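Local coordinates for protein O-ureido-L-serine synthase (Streptomyces lavendulae, PDB 3X43) that catalyses the PLP-dependent addition of hydroxyurea to O-acetyl-L-serine, giving O-ureido-L-serine for D-cycloserine biosynthesis, and prefers sulfide, then hydroxyurea, as second substrate, at residues B[172-177]-B[287-292]; B[14-19]-B[30-35]; B[198-203]-B[234-239]. All coordinates share one frame; numbering follows the deposited sequence.

Interaction 1. Residues B[172-177]-B[287-292]; sequences FVTGFG and LAMLPD. With PLP (pyridoxal-5'-phosphate), chain J.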
loop_
_atom_site.group_PDB
_atom_site.type_symbol
_atom_site.label_atom_id
_atom_site.label_comp_id
_atom_site.label_asym_id
_atom_site.label_seq_id
_atom_site.Cartn_x
_atom_site.Cartn_y
_atom_site.Cartn_z
ATOM N N PHE B 172 6.299 13.215 20.006
ATOM C CA PHE B 172 5.992 11.798 19.853
ATOM C C PHE B 172 5.757 11.287 21.267
ATOM O O PHE B 172 6.688 11.245 22.063
ATOM C CB PHE B 172 7.153 11.041 19.208
ATOM C CG PHE B 172 7.003 9.545 19.280
ATOM C CD1 PHE B 172 6.076 8.891 18.484
ATOM C CD2 PHE B 172 7.750 8.802 20.184
ATOM C CE1 PHE B 172 5.891 7.512 18.594
ATOM C CE2 PHE B 172 7.574 7.435 20.300
ATOM C CZ PHE B 172 6.643 6.789 19.505
ATOM N N VAL B 173 4.518 10.908 21.571
ATOM C CA VAL B 173 4.155 10.445 22.906
ATOM C C VAL B 173 3.918 8.950 23.062
ATOM O O VAL B 173 3.166 8.332 22.303
ATOM C CB VAL B 173 2.885 11.159 23.404
ATOM C CG1 VAL B 173 2.681 10.875 24.890
ATOM C CG2 VAL B 173 2.998 12.653 23.151
ATOM N N THR B 174 4.546 8.368 24.071
ATOM C CA THR B 174 4.363 6.946 24.310
ATOM C C THR B 174 4.598 6.571 25.759
ATOM O O THR B 174 5.301 7.266 26.496
ATOM C CB THR B 174 5.315 6.098 23.436
ATOM O OG1 THR B 174 5.072 4.710 23.679
ATOM C CG2 THR B 174 6.756 6.402 23.767
ATOM N N GLY B 175 3.978 5.476 26.165
ATOM C CA GLY B 175 4.182 4.978 27.506
ATOM C C GLY B 175 5.123 3.806 27.289
ATOM O O GLY B 175 5.529 3.543 26.153
ATOM N N PHE B 176 5.496 3.100 28.346
ATOM C CA PHE B 176 6.371 1.960 28.159
ATOM C C PHE B 176 6.027 0.809 29.085
ATOM O O PHE B 176 5.578 1.008 30.219
ATOM C CB PHE B 176 7.836 2.367 28.338
ATOM C CG PHE B 176 8.140 2.982 29.666
ATOM C CD1 PHE B 176 8.551 2.189 30.736
ATOM C CD2 PHE B 176 8.036 4.355 29.849
ATOM C CE1 PHE B 176 8.859 2.758 31.974
ATOM C CE2 PHE B 176 8.340 4.932 31.078
ATOM C CZ PHE B 176 8.754 4.131 32.144
ATOM N N GLY B 177 6.215 -0.397 28.566
ATOM C CA GLY B 177 5.958 -1.606 29.325
ATOM C C GLY B 177 7.277 -2.334 29.250
ATOM O O GLY B 177 8.020 -2.397 30.224
ATOM N N LEU B 287 2.118 13.270 17.886
ATOM C CA LEU B 287 1.821 11.895 17.494
ATOM C C LEU B 287 1.751 11.050 18.758
ATOM O O LEU B 287 2.662 11.072 19.580
ATOM C CB LEU B 287 2.903 11.342 16.559
ATOM C CG LEU B 287 2.780 9.847 16.221
ATOM C CD1 LEU B 287 1.399 9.562 15.683
ATOM C CD2 LEU B 287 3.824 9.458 15.179
ATOM N N ALA B 288 0.661 10.317 18.918
ATOM C CA ALA B 288 0.479 9.477 20.086
ATOM C C ALA B 288 0.303 8.021 19.653
ATOM O O ALA B 288 -0.310 7.752 18.620
ATOM C CB ALA B 288 -0.742 9.946 20.866
ATOM N N MET B 289 0.846 7.095 20.444
ATOM C CA MET B 289 0.749 5.657 20.159
ATOM C C MET B 289 -0.484 5.040 20.812
ATOM O O MET B 289 -0.716 5.228 21.999
ATOM C CB MET B 289 1.983 4.908 20.683
ATOM C CG MET B 289 3.299 5.214 19.971
ATOM S SD MET B 289 3.383 4.628 18.261
ATOM C CE MET B 289 2.983 2.886 18.419
ATOM N N LEU B 290 -1.254 4.288 20.030
ATOM C CA LEU B 290 -2.461 3.600 20.494
ATOM C C LEU B 290 -2.070 2.111 20.454
ATOM O O LEU B 290 -2.273 1.430 19.452
ATOM C CB LEU B 290 -3.610 3.869 19.521
ATOM C CG LEU B 290 -4.560 5.032 19.804
ATOM C CD1 LEU B 290 -3.784 6.269 20.206
ATOM C CD2 LEU B 290 -5.397 5.291 18.571
ATOM N N PRO B 291 -1.550 1.584 21.565
ATOM C CA PRO B 291 -1.117 0.182 21.621
ATOM C C PRO B 291 -2.057 -0.983 21.343
ATOM O O PRO B 291 -1.609 -2.017 20.852
ATOM C CB PRO B 291 -0.452 0.070 23.003
ATOM C CG PRO B 291 -0.195 1.515 23.427
ATOM C CD PRO B 291 -1.353 2.265 22.856
ATOM N N ASP B 292 -3.342 -0.858 21.640
ATOM C CA ASP B 292 -4.216 -1.995 21.399
ATOM C C ASP B 292 -5.692 -1.669 21.301
ATOM O O ASP B 292 -6.097 -0.520 21.504
ATOM C CB ASP B 292 -3.986 -3.072 22.474
ATOM C CG ASP B 292 -4.472 -2.653 23.875
ATOM O OD1 ASP B 292 -4.927 -1.504 24.069
ATOM O OD2 ASP B 292 -4.394 -3.499 24.795
HETATM N N1 PLP J . 0.206 -0.663 26.252
HETATM C C2 PLP J . -0.240 -1.983 26.117
HETATM C C2A PLP J . -1.703 -2.342 26.264
HETATM C C3 PLP J . 0.702 -2.935 25.845
HETATM O O3 PLP J . 0.342 -4.216 25.641
HETATM C C4 PLP J . 2.062 -2.543 25.731
HETATM C C4A PLP J . 3.144 -3.635 25.350
HETATM C C5 PLP J . 2.427 -1.177 25.898
HETATM C C6 PLP J . 1.488 -0.284 26.142
HETATM C C5A PLP J . 3.869 -0.684 25.983
HETATM O O4P PLP J . 4.641 -0.938 24.802
HETATM P P PLP J . 6.176 -1.365 24.843
HETATM O O1P PLP J . 6.231 -2.644 25.545
HETATM O O2P PLP J . 6.631 -1.484 23.462
HETATM O O3P PLP J . 6.894 -0.309 25.554
#

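Interaction 2. Residues B[14-19]-B[30-35]; sequences TPIVRL and YVKVES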
loop_
_atom_site.group_PDB
_atom_site.type_symbol
_atom_site.label_atom_id
_atom_site.label_comp_id
_atom_site.label_asym_id
_atom_site.label_seq_id
_atom_site.Cartn_x
_atom_site.Cartn_y
_atom_site.Cartn_z
ATOM N N THR B 14 0.971 -0.156 10.353
ATOM C CA THR B 14 -0.293 0.310 10.892
ATOM C C THR B 14 -0.565 1.763 10.503
ATOM O O THR B 14 0.351 2.552 10.287
ATOM C CB THR B 14 -0.305 0.170 12.409
ATOM O OG1 THR B 14 0.792 0.911 12.965
ATOM C CG2 THR B 14 -0.173 -1.296 12.792
ATOM N N PRO B 15 -1.842 2.133 10.421
ATOM C CA PRO B 15 -2.177 3.501 10.044
ATOM C C PRO B 15 -2.064 4.575 11.126
ATOM O O PRO B 15 -2.311 4.337 12.304
ATOM C CB PRO B 15 -3.599 3.371 9.517
ATOM C CG PRO B 15 -4.183 2.273 10.332
ATOM C CD PRO B 15 -3.045 1.313 10.646
ATOM N N ILE B 16 -1.671 5.763 10.694
ATOM C CA ILE B 16 -1.584 6.904 11.579
ATOM C C ILE B 16 -2.731 7.821 11.120
ATOM O O ILE B 16 -2.767 8.266 9.967
ATOM C CB ILE B 16 -0.214 7.617 11.446
ATOM C CG1 ILE B 16 0.892 6.720 12.016
ATOM C CG2 ILE B 16 -0.228 8.943 12.208
ATOM C CD1 ILE B 16 2.305 7.300 11.900
ATOM N N VAL B 17 -3.689 8.070 12.008
ATOM C CA VAL B 17 -4.824 8.915 11.664
ATOM C C VAL B 17 -4.910 10.173 12.511
ATOM O O VAL B 17 -4.457 10.198 13.651
ATOM C CB VAL B 17 -6.142 8.140 11.787
ATOM C CG1 VAL B 17 -6.001 6.796 11.096
ATOM C CG2 VAL B 17 -6.494 7.934 13.243
ATOM N N ARG B 18 -5.506 11.212 11.935
ATOM C CA ARG B 18 -5.657 12.503 12.607
ATOM C C ARG B 18 -6.926 12.571 13.442
ATOM O O ARG B 18 -7.983 12.136 13.000
ATOM C CB ARG B 18 -5.698 13.636 11.577
ATOM C CG ARG B 18 -5.240 14.975 12.116
ATOM C CD ARG B 18 -5.469 16.095 11.111
ATOM N NE ARG B 18 -6.413 17.079 11.633
ATOM C CZ ARG B 18 -7.679 17.198 11.237
ATOM N NH1 ARG B 18 -8.173 16.395 10.299
ATOM N NH2 ARG B 18 -8.461 18.113 11.796
ATOM N N LEU B 19 -6.820 13.110 14.653
ATOM C CA LEU B 19 -8.004 13.253 15.491
ATOM C C LEU B 19 -8.812 14.382 14.849
ATOM O O LEU B 19 -8.259 15.425 14.478
ATOM C CB LEU B 19 -7.608 13.606 16.925
ATOM C CG LEU B 19 -6.865 12.463 17.626
ATOM C CD1 LEU B 19 -6.718 12.731 19.125
ATOM C CD2 LEU B 19 -7.631 11.173 17.388
ATOM N N TYR B 30 -2.054 13.520 15.710
ATOM C CA TYR B 30 -2.205 12.289 14.950
ATOM C C TYR B 30 -2.053 11.104 15.878
ATOM O O TYR B 30 -1.424 11.193 16.938
ATOM C CB TYR B 30 -1.164 12.202 13.839
ATOM C CG TYR B 30 -1.438 13.128 12.686
ATOM C CD1 TYR B 30 -0.949 14.436 12.692
ATOM C CD2 TYR B 30 -2.148 12.693 11.578
ATOM C CE1 TYR B 30 -1.161 15.282 11.602
ATOM C CE2 TYR B 30 -2.364 13.524 10.490
ATOM C CZ TYR B 30 -1.863 14.817 10.506
ATOM O OH TYR B 30 -2.030 15.631 9.414
ATOM N N VAL B 31 -2.604 9.975 15.463
ATOM C CA VAL B 31 -2.562 8.809 16.308
ATOM C C VAL B 31 -2.227 7.525 15.534
ATOM O O VAL B 31 -2.708 7.329 14.419
ATOM C CB VAL B 31 -3.924 8.753 17.029
ATOM C CG1 VAL B 31 -4.818 7.673 16.444
ATOM C CG2 VAL B 31 -3.709 8.641 18.508
ATOM N N LYS B 32 -1.383 6.669 16.120
ATOM C CA LYS B 32 -0.982 5.395 15.496
ATOM C C LYS B 32 -1.767 4.224 16.091
ATOM O O LYS B 32 -1.583 3.877 17.250
ATOM C CB LYS B 32 0.520 5.155 15.688
ATOM C CG LYS B 32 1.123 4.178 14.670
ATOM C CD LYS B 32 2.559 4.544 14.354
ATOM C CE LYS B 32 3.298 3.419 13.659
ATOM N NZ LYS B 32 2.659 3.011 12.377
ATOM N N VAL B 33 -2.633 3.609 15.291
ATOM C CA VAL B 33 -3.478 2.507 15.758
ATOM C C VAL B 33 -2.846 1.118 15.619
ATOM O O VAL B 33 -2.899 0.508 14.559
ATOM C CB VAL B 33 -4.838 2.523 15.005
ATOM C CG1 VAL B 33 -5.891 1.777 15.785
ATOM C CG2 VAL B 33 -5.267 3.951 14.765
ATOM N N GLU B 34 -2.269 0.613 16.703
ATOM C CA GLU B 34 -1.634 -0.699 16.677
ATOM C C GLU B 34 -2.615 -1.858 16.781
ATOM O O GLU B 34 -2.212 -3.020 16.777
ATOM C CB GLU B 34 -0.589 -0.801 17.783
ATOM C CG GLU B 34 0.655 0.055 17.515
ATOM C CD GLU B 34 1.512 -0.485 16.370
ATOM O OE1 GLU B 34 1.926 0.310 15.504
ATOM O OE2 GLU B 34 1.773 -1.705 16.334
ATOM N N SER B 35 -3.901 -1.543 16.864
ATOM C CA SER B 35 -4.930 -2.571 16.947
ATOM C C SER B 35 -5.156 -3.158 15.560
ATOM O O SER B 35 -5.841 -4.176 15.401
ATOM C CB SER B 35 -6.248 -1.980 17.476
ATOM O OG SER B 35 -6.759 -0.984 16.604
HETATM O O HOH W 1 2.034 4.449 9.813
#

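Interaction 3. Residues B[198-203]-B[234-239]; sequences VVALEP and SVIDDL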
loop_
_atom_site.group_PDB
_atom_site.type_symbol
_atom_site.label_atom_id
_atom_site.label_comp_id
_atom_site.label_asym_id
_atom_site.label_seq_id
_atom_site.Cartn_x
_atom_site.Cartn_y
_atom_site.Cartn_z
ATOM N N VAL B 198 10.737 13.458 22.224
ATOM C CA VAL B 198 10.291 12.119 22.586
ATOM C C VAL B 198 9.709 12.224 23.996
ATOM O O VAL B 198 10.428 12.478 24.964
ATOM C CB VAL B 198 11.479 11.118 22.562
ATOM C CG1 VAL B 198 11.028 9.736 23.024
ATOM C CG2 VAL B 198 12.050 11.038 21.164
ATOM N N VAL B 199 8.401 12.042 24.103
ATOM C CA VAL B 199 7.714 12.156 25.378
ATOM C C VAL B 199 7.324 10.800 25.945
ATOM O O VAL B 199 6.497 10.092 25.371
ATOM C CB VAL B 199 6.441 13.010 25.222
ATOM C CG1 VAL B 199 5.800 13.246 26.573
ATOM C CG2 VAL B 199 6.784 14.340 24.544
ATOM N N ALA B 200 7.918 10.443 27.079
ATOM C CA ALA B 200 7.618 9.170 27.716
ATOM C C ALA B 200 6.803 9.402 28.980
ATOM O O ALA B 200 7.204 10.161 29.862
ATOM C CB ALA B 200 8.909 8.429 28.047
ATOM N N LEU B 201 5.657 8.739 29.064
ATOM C CA LEU B 201 4.792 8.893 30.213
ATOM C C LEU B 201 4.806 7.673 31.110
ATOM O O LEU B 201 5.113 6.567 30.672
ATOM C CB LEU B 201 3.360 9.188 29.753
ATOM C CG LEU B 201 2.556 8.059 29.109
ATOM C CD1 LEU B 201 1.887 7.210 30.176
ATOM C CD2 LEU B 201 1.512 8.660 28.195
ATOM N N GLU B 202 4.462 7.899 32.373
ATOM C CA GLU B 202 4.407 6.852 33.382
ATOM C C GLU B 202 3.147 7.048 34.218
ATOM O O GLU B 202 2.693 8.176 34.416
ATOM C CB GLU B 202 5.612 6.957 34.311
ATOM C CG GLU B 202 6.893 6.354 33.783
ATOM C CD GLU B 202 7.914 6.165 34.886
ATOM O OE1 GLU B 202 8.221 4.996 35.231
ATOM O OE2 GLU B 202 8.396 7.195 35.411
ATOM N N PRO B 203 2.554 5.952 34.708
ATOM C CA PRO B 203 1.346 6.090 35.528
ATOM C C PRO B 203 1.682 6.941 36.764
ATOM O O PRO B 203 2.742 6.768 37.374
ATOM C CB PRO B 203 0.989 4.646 35.900
ATOM C CG PRO B 203 1.718 3.789 34.906
ATOM C CD PRO B 203 2.952 4.546 34.515
ATOM N N SER B 234 18.160 7.348 27.646
ATOM C CA SER B 234 18.845 8.537 27.129
ATOM C C SER B 234 18.039 9.133 25.971
ATOM O O SER B 234 18.191 10.305 25.599
ATOM C CB SER B 234 20.250 8.165 26.643
ATOM O OG SER B 234 20.227 7.701 25.308
ATOM N N VAL B 235 17.170 8.299 25.418
ATOM C CA VAL B 235 16.326 8.663 24.296
ATOM C C VAL B 235 15.197 9.625 24.685
ATOM O O VAL B 235 14.682 10.363 23.847
ATOM C CB VAL B 235 15.739 7.373 23.673
ATOM C CG1 VAL B 235 14.260 7.252 23.981
ATOM C CG2 VAL B 235 16.019 7.344 22.197
ATOM N N ILE B 236 14.835 9.615 25.963
ATOM C CA ILE B 236 13.750 10.443 26.487
ATOM C C ILE B 236 14.077 11.928 26.619
ATOM O O ILE B 236 15.035 12.299 27.293
ATOM C CB ILE B 236 13.303 9.923 27.868
ATOM C CG1 ILE B 236 12.873 8.462 27.751
ATOM C CG2 ILE B 236 12.191 10.796 28.424
ATOM C CD1 ILE B 236 12.464 7.835 29.062
ATOM N N ASP B 237 13.270 12.766 25.971
ATOM C CA ASP B 237 13.437 14.219 26.020
ATOM C C ASP B 237 12.545 14.773 27.138
ATOM O O ASP B 237 12.923 15.713 27.837
ATOM C CB ASP B 237 13.026 14.856 24.691
ATOM C CG ASP B 237 14.135 14.830 23.655
ATOM O OD1 ASP B 237 13.999 14.093 22.652
ATOM O OD2 ASP B 237 15.140 15.553 23.839
ATOM N N ASP B 238 11.358 14.184 27.297
ATOM C CA ASP B 238 10.415 14.607 28.333
ATOM C C ASP B 238 9.764 13.425 29.055
ATOM O O ASP B 238 9.106 12.589 28.426
ATOM C CB ASP B 238 9.309 15.485 27.735
ATOM C CG ASP B 238 9.852 16.701 27.005
ATOM O OD1 ASP B 238 10.291 17.662 27.673
ATOM O OD2 ASP B 238 9.837 16.700 25.759
ATOM N N LEU B 239 9.952 13.359 30.374
ATOM C CA LEU B 239 9.362 12.299 31.193
ATOM C C LEU B 239 8.192 12.892 31.964
ATOM O O LEU B 239 8.366 13.832 32.741
ATOM C CB LEU B 239 10.388 11.739 32.178
ATOM C CG LEU B 239 10.329 10.234 32.465
ATOM C CD1 LEU B 239 11.098 9.936 33.750
ATOM C CD2 LEU B 239 8.892 9.773 32.593
#

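Interaction 1. Residues B[172-177]-B[287-292]
The ring of Phe172 reaches across to Leu287 and Met289, and these three side chains carry the apolar half of a buried parallel strand pairing. Phe172 pairs with Leu287 on one face of the sheet; Val173 pairs with Ala288 on the other, the face that helix 264-279 packs against. Phe172 holds CG anti to its backbone nitrogen (chi1 168°), which sends the ring over toward the partner strand so that different atoms meet different residues. Its CD1 lies 4.0 Å from Leu287 CD2, which sits at the ring edge near its plane, while CZ is 3.7 Å from Met289 CG. The bend of Met289 at chi2 (-68°) turns SD back to the ring: the sulfur is 5.1 Å from the Phe172 centroid and 77° off the ring normal, an edge-on Met-aromatic contact. Beneath the side chains, Val173 N gives a nearly straight bond to Leu287 O (2.7 Å), and Met289 N returns a longer one to Val173 O (3.2 Å). Past the pairing the two segments leave the sheet as loops, and both meet PLP. Gly177 N donates to the phosphate oxygen O3P (3.1 Å), Pro291 CB rests 3.4 Å from the ring nitrogen N1, and Asp292 OD2, hydrogen-bonded to Tyr297 and Asn73, borders the pyridine methyl group C2A. Thr178, Thr181, Ser265 and Asn73 also hydrogen-bond to the cofactor. The chemistry is thus divided: uncharged backbone bonds, carbon and sulfur join the strands, while the polar groups that hold PLP gather beyond their C-terminal ends.

Interaction 2. Residues B[14-19]-B[30-35]
Thr14 OG1 stands between two charged side chains: it donates to Glu34 OE1 at 2.8 Å and accepts from Lys32 NZ at 2.9 Å. With chi1 at 58°, the hydroxyl lies between the backbone nitrogen and the carbonyl carbon, and it meets the Glu34 carboxylate from above its plane. Lys32 NZ also forms a salt bridge with Glu159, and Glu34 OE2 pairs with Arg45, making this buried end a closely knit polar network. Tight packing continues through the middle. Val17 N donates to Val31 O at 2.7 Å and Val31 N to Val17 O at 2.6 Å, and on their face Val17 CG2 touches Val31 CG1 at 3.6 Å. On the other face Ile16 CG1 lies 3.6 Å from Lys32 CD, the aliphatic stem of the lysine packing against the isoleucine. The Arg18-Tyr30 end is partly exposed: Arg18 CG still sits close over one face of the Tyr30 ring, 3.8 Å from its centroid, a CH-pi contact, but the guanidinium is turned 72° from the ring plane and its NH1 has weak hydrogen bonds to Gln20 and to Asn5 of a second subunit. Leu3 and Phe4 of that subunit pack on Pro15, Ile16, Val17 and Tyr30. The pairs Ile16-Lys32, Val17-Val31 and Arg18-Tyr30 form an antiparallel beta hairpin at the margin of the main sheet within this chain, where Ile16 makes backbone hydrogen bonds to the second subunit.

Interaction 3. Residues B[198-203]-B[234-239]
Val198 meets Val235, and Ala200 meets Ile236, where the last strand of a beta-alpha-beta unit joins the main sheet: strand 197-203, the short helix 208-211 and strand 238-242. The pairing is parallel, Val199 with Asp238 and Ala200 with Leu239. Val198 loses more surface than any other residue here, and both its methyls flank Val235 O. Its CB is 3.5 Å from Val235 O, and CG1 meets Val235 CG1 loosely at 4.2 Å, the two side chains crossing at about a right angle. Ile236 keeps CG1 anti to its carbonyl carbon and is extended beyond it (chi2 178°), a shape that delivers CD1 to Ala200 CB at 3.7 Å; Leu182 of helix 180-192 packs against Ile236 and also Val198 and Val235. Leu239 has an unusual first torsion (chi1 -144°), away from the staggered positions. It brings CD2 beside Glu202 and to 3.2 Å from Ala200 O, a tight and perhaps strained approach rather than an attraction. The glutamate's own carboxylate is occupied elsewhere: OE1 accepts from Leu209 N and OE2, weakly, from Ala210 N, both in the short helix. The carboxylates of the two aspartates point differently. Asp237, with CG beside its backbone nitrogen, turns OD1 back to Val198 N, though at 3.4 Å this bond is weak. Asp238 starts with a similar first torsion but aims its carboxylate along the face of Val199, where OD1 forms a salt bridge with Arg197. The backbone makes the firmer links, with Ala200 N bonded to Asp238 O. One oxygen, Val198 O, takes two successive amides, Asp237 N in the carbonyl plane and Asp238 N tilted 23° from it, each at 3.0 Å.

All three contacts belong to one mixed sheet. Interaction 1 sits in its middle, fully buried, and is flanked on both sides: the backbone of Leu290 hydrogen-bonds to Lys32 and probably to Glu34 of interaction 2, and Phe172 and Thr174 bond to Val199 of interaction 3. Interactions 2 and 3 do not touch; they lie toward opposite margins, with centres about 20 Å apart. Chemistry follows place. The central pairing is apolar with a sulfur-ring contact and opens onto PLP. The hairpin of 14-19 and 30-35 is antiparallel, contains buried charges and meets another subunit. The partly buried 198-203 with 234-239 is parallel again, with aspartates on its more exposed side.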